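Local coordinates for archaeal Sm-like protein AF-Sm2 (Archaeoglobus fulgidus, PDB 1LJO) that assembles through its Sm fold into a six-membered ring and probably binds RNA, at the interface of chains A and B. Sequence-based numbering; all coordinates share one arbitrary frame. Chains: chain A/B, Archaeal Sm-like protein AF-Sm2.

The interface of chains A and B. Residues chain A 23, 66-71; chain B 22, 24-25, 63-65, 67-68.
Strand 69-74 of chain A meets strand 62-64 of chain B in an antiparallel bridge, A:Leu71 pairing with B:Leu64, the way Sm subunits join their sheets around a ring. A:Val70 buries most surface here. Its two methyls divide the work: CG1, anti to the backbone N, reaches the terminal methyl CE of B:Met22 at 3.9 Å, while CG2 rests against CA of B:Gly24, whose lack of a side chain lets the branch come close. B:Met22, bent at chi2 and chi3, slides past the valine in the opposite direction, a course that an unbranched, flexible chain can follow. Next along, A:Leu71 and B:Leu64 lie side by side, pointing the same way, the CD2 methyl of B:Leu64 against CB, CG and CD1 of A:Leu71. The carbonyl O of A:Val70 accepts the backbone N of B:Arg65 at 3.1 Å, nearly straight (171° at H), and the aliphatic CG of this arginine runs past A:Val69 O.

B:Asn68 suits its place because a carboxamide offers a donor and an acceptor at one tip. Its ND2 spans two carbonyls, A:Val69 O at 2.7 Å and A:Asn67 O at 3.1 Å, approaching both from above the carbonyl plane. Its OD1 takes NZ of A:Lys23 on a lone pair at 2.7 Å; the extended start of the lysine chain (chi1 -175°) and a bend at chi3 carry the amine there, crossing the asparagine obliquely. Replacing B:Asn68 with an alanine would remove these bonds and would probably loosen the hold on this turn of chain A.

B:Asn67 shares A:Asn67 O, its ND2 donating to a lone pair of that oxygen, in the carbonyl plane, at 2.7 Å, so two side-chain carboxamides grip one oxygen. Its CG sits in the crowded position between backbone N and carbonyl carbon (chi1 63°), and its OD1 lies 3.0 Å above the centre of the B:Arg65 guanidinium, which likely steadies both groups. Apolar contacts between the strands and this amide network together join neighbouring subunits of the hexamer.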
loop_
_atom_site.group_PDB
_atom_site.type_symbol
_atom_site.label_atom_id
_atom_site.label_comp_id
_atom_site.label_asym_id
_atom_site.label_seq_id
_atom_site.Cartn_x
_atom_site.Cartn_y
_atom_site.Cartn_z
ATOM N N LYS A 23 8.247 -3.432 4.790
ATOM C CA LYS A 23 7.424 -2.383 5.371
ATOM C C LYS A 23 6.755 -2.838 6.669
ATOM O O LYS A 23 6.730 -2.097 7.654
ATOM C CB LYS A 23 6.373 -1.934 4.352
ATOM C CG LYS A 23 5.532 -0.756 4.789
ATOM C CD LYS A 23 4.829 -0.119 3.599
ATOM C CE LYS A 23 3.964 -1.122 2.849
ATOM N NZ LYS A 23 3.379 -0.540 1.610
ATOM N N GLY A 66 6.125 -8.759 -2.691
ATOM C CA GLY A 66 6.749 -7.637 -3.374
ATOM C C GLY A 66 6.311 -6.221 -3.033
ATOM O O GLY A 66 7.157 -5.340 -2.866
ATOM N N ASN A 67 5.014 -5.968 -2.923
ATOM C CA ASN A 67 4.612 -4.599 -2.632
ATOM C C ASN A 67 4.934 -4.169 -1.206
ATOM O O ASN A 67 4.750 -3.011 -0.860
ATOM C CB ASN A 67 3.128 -4.370 -2.929
ATOM C CG ASN A 67 2.228 -5.203 -2.071
ATOM O OD1 ASN A 67 2.118 -6.412 -2.261
ATOM N ND2 ASN A 67 1.574 -4.562 -1.108
ATOM N N ASN A 68 5.414 -5.094 -0.381
ATOM C CA ASN A 68 5.783 -4.736 0.988
ATOM C C ASN A 68 7.293 -4.739 1.192
ATOM O O ASN A 68 7.802 -4.537 2.306
ATOM C CB ASN A 68 5.068 -5.640 1.992
ATOM C CG ASN A 68 3.591 -5.300 2.094
ATOM O OD1 ASN A 68 3.230 -4.127 2.147
ATOM N ND2 ASN A 68 2.738 -6.312 2.112
ATOM N N VAL A 69 8.010 -4.952 0.094
ATOM C CA VAL A 69 9.468 -4.912 0.119
ATOM C C VAL A 69 9.815 -3.429 0.056
ATOM O O VAL A 69 9.231 -2.690 -0.738
ATOM C CB VAL A 69 10.092 -5.593 -1.122
ATOM C CG1 VAL A 69 11.577 -5.255 -1.207
ATOM C CG2 VAL A 69 9.910 -7.105 -1.038
ATOM N N VAL A 70 10.739 -2.986 0.898
ATOM C CA VAL A 70 11.143 -1.584 0.887
ATOM C C VAL A 70 12.488 -1.415 0.192
ATOM O O VAL A 70 12.625 -0.632 -0.754
ATOM C CB VAL A 70 11.255 -1.011 2.327
ATOM C CG1 VAL A 70 11.806 0.417 2.281
ATOM C CG2 VAL A 70 9.881 -1.027 3.000
ATOM N N LEU A 71 13.471 -2.178 0.647
ATOM C CA LEU A 71 14.819 -2.089 0.109
ATOM C C LEU A 71 15.486 -3.461 0.034
ATOM O O LEU A 71 15.303 -4.295 0.919
ATOM C CB LEU A 71 15.636 -1.137 1.001
ATOM C CG LEU A 71 17.119 -0.848 0.743
ATOM C CD1 LEU A 71 17.547 0.369 1.576
ATOM C CD2 LEU A 71 17.962 -2.058 1.109
ATOM N N MET B 22 11.453 6.903 1.716
ATOM C CA MET B 22 10.670 5.676 1.596
ATOM C C MET B 22 9.635 5.588 2.703
ATOM O O MET B 22 9.869 6.042 3.826
ATOM C CB MET B 22 11.577 4.442 1.677
ATOM C CG MET B 22 12.648 4.349 0.609
ATOM S SD MET B 22 11.973 4.196 -1.060
ATOM C CE MET B 22 11.341 2.514 -1.028
ATOM N N GLY B 24 8.546 2.879 4.292
ATOM C CA GLY B 24 8.994 2.015 5.373
ATOM C C GLY B 24 10.418 2.291 5.828
ATOM O O GLY B 24 11.150 1.370 6.199
ATOM N N GLU B 25 10.808 3.563 5.806
ATOM C CA GLU B 25 12.150 3.977 6.213
ATOM C C GLU B 25 12.106 5.350 6.884
ATOM O O GLU B 25 11.479 6.277 6.374
ATOM C CB GLU B 25 13.072 4.022 4.992
ATOM C CG GLU B 25 14.186 2.984 5.002
ATOM C CD GLU B 25 15.405 3.443 5.781
ATOM O OE1 GLU B 25 16.059 4.411 5.339
ATOM O OE2 GLU B 25 15.710 2.840 6.833
ATOM N N VAL B 63 18.243 -1.607 -4.182
ATOM C CA VAL B 63 17.084 -1.509 -5.053
ATOM C C VAL B 63 15.899 -1.096 -4.186
ATOM O O VAL B 63 15.598 -1.750 -3.183
ATOM C CB VAL B 63 16.777 -2.861 -5.730
ATOM C CG1 VAL B 63 15.427 -2.801 -6.428
ATOM C CG2 VAL B 63 17.887 -3.206 -6.723
ATOM N N LEU B 64 15.240 -0.006 -4.565
ATOM C CA LEU B 64 14.089 0.492 -3.815
ATOM C C LEU B 64 12.788 0.123 -4.531
ATOM O O LEU B 64 12.662 0.308 -5.743
ATOM C CB LEU B 64 14.192 2.014 -3.649
ATOM C CG LEU B 64 15.496 2.516 -3.002
ATOM C CD1 LEU B 64 15.478 4.041 -2.884
ATOM C CD2 LEU B 64 15.662 1.881 -1.635
ATOM N N ARG B 65 11.828 -0.412 -3.780
ATOM C CA ARG B 65 10.545 -0.810 -4.350
ATOM C C ARG B 65 9.699 0.428 -4.646
ATOM O O ARG B 65 9.419 1.222 -3.756
ATOM C CB ARG B 65 9.802 -1.727 -3.380
ATOM C CG ARG B 65 8.510 -2.299 -3.918
ATOM C CD ARG B 65 8.778 -3.258 -5.069
ATOM N NE ARG B 65 7.553 -3.898 -5.536
ATOM C CZ ARG B 65 6.728 -3.378 -6.438
ATOM N NH1 ARG B 65 6.995 -2.196 -6.982
ATOM N NH2 ARG B 65 5.637 -4.044 -6.797
ATOM N N ASN B 67 6.421 1.129 -5.177
ATOM C CA ASN B 67 5.214 1.513 -4.457
ATOM C C ASN B 67 5.488 1.971 -3.030
ATOM O O ASN B 67 4.579 2.425 -2.349
ATOM C CB ASN B 67 4.172 0.392 -4.461
ATOM C CG ASN B 67 4.642 -0.840 -3.752
ATOM O OD1 ASN B 67 5.488 -1.574 -4.256
ATOM N ND2 ASN B 67 4.097 -1.078 -2.563
ATOM N N ASN B 68 6.732 1.856 -2.577
ATOM C CA ASN B 68 7.068 2.317 -1.231
ATOM C C ASN B 68 7.914 3.584 -1.256
ATOM O O ASN B 68 8.368 4.087 -0.215
ATOM C CB ASN B 68 7.736 1.199 -0.430
ATOM C CG ASN B 68 6.734 0.131 -0.025
ATOM O OD1 ASN B 68 5.630 0.452 0.408
ATOM N ND2 ASN B 68 7.105 -1.131 -0.170
#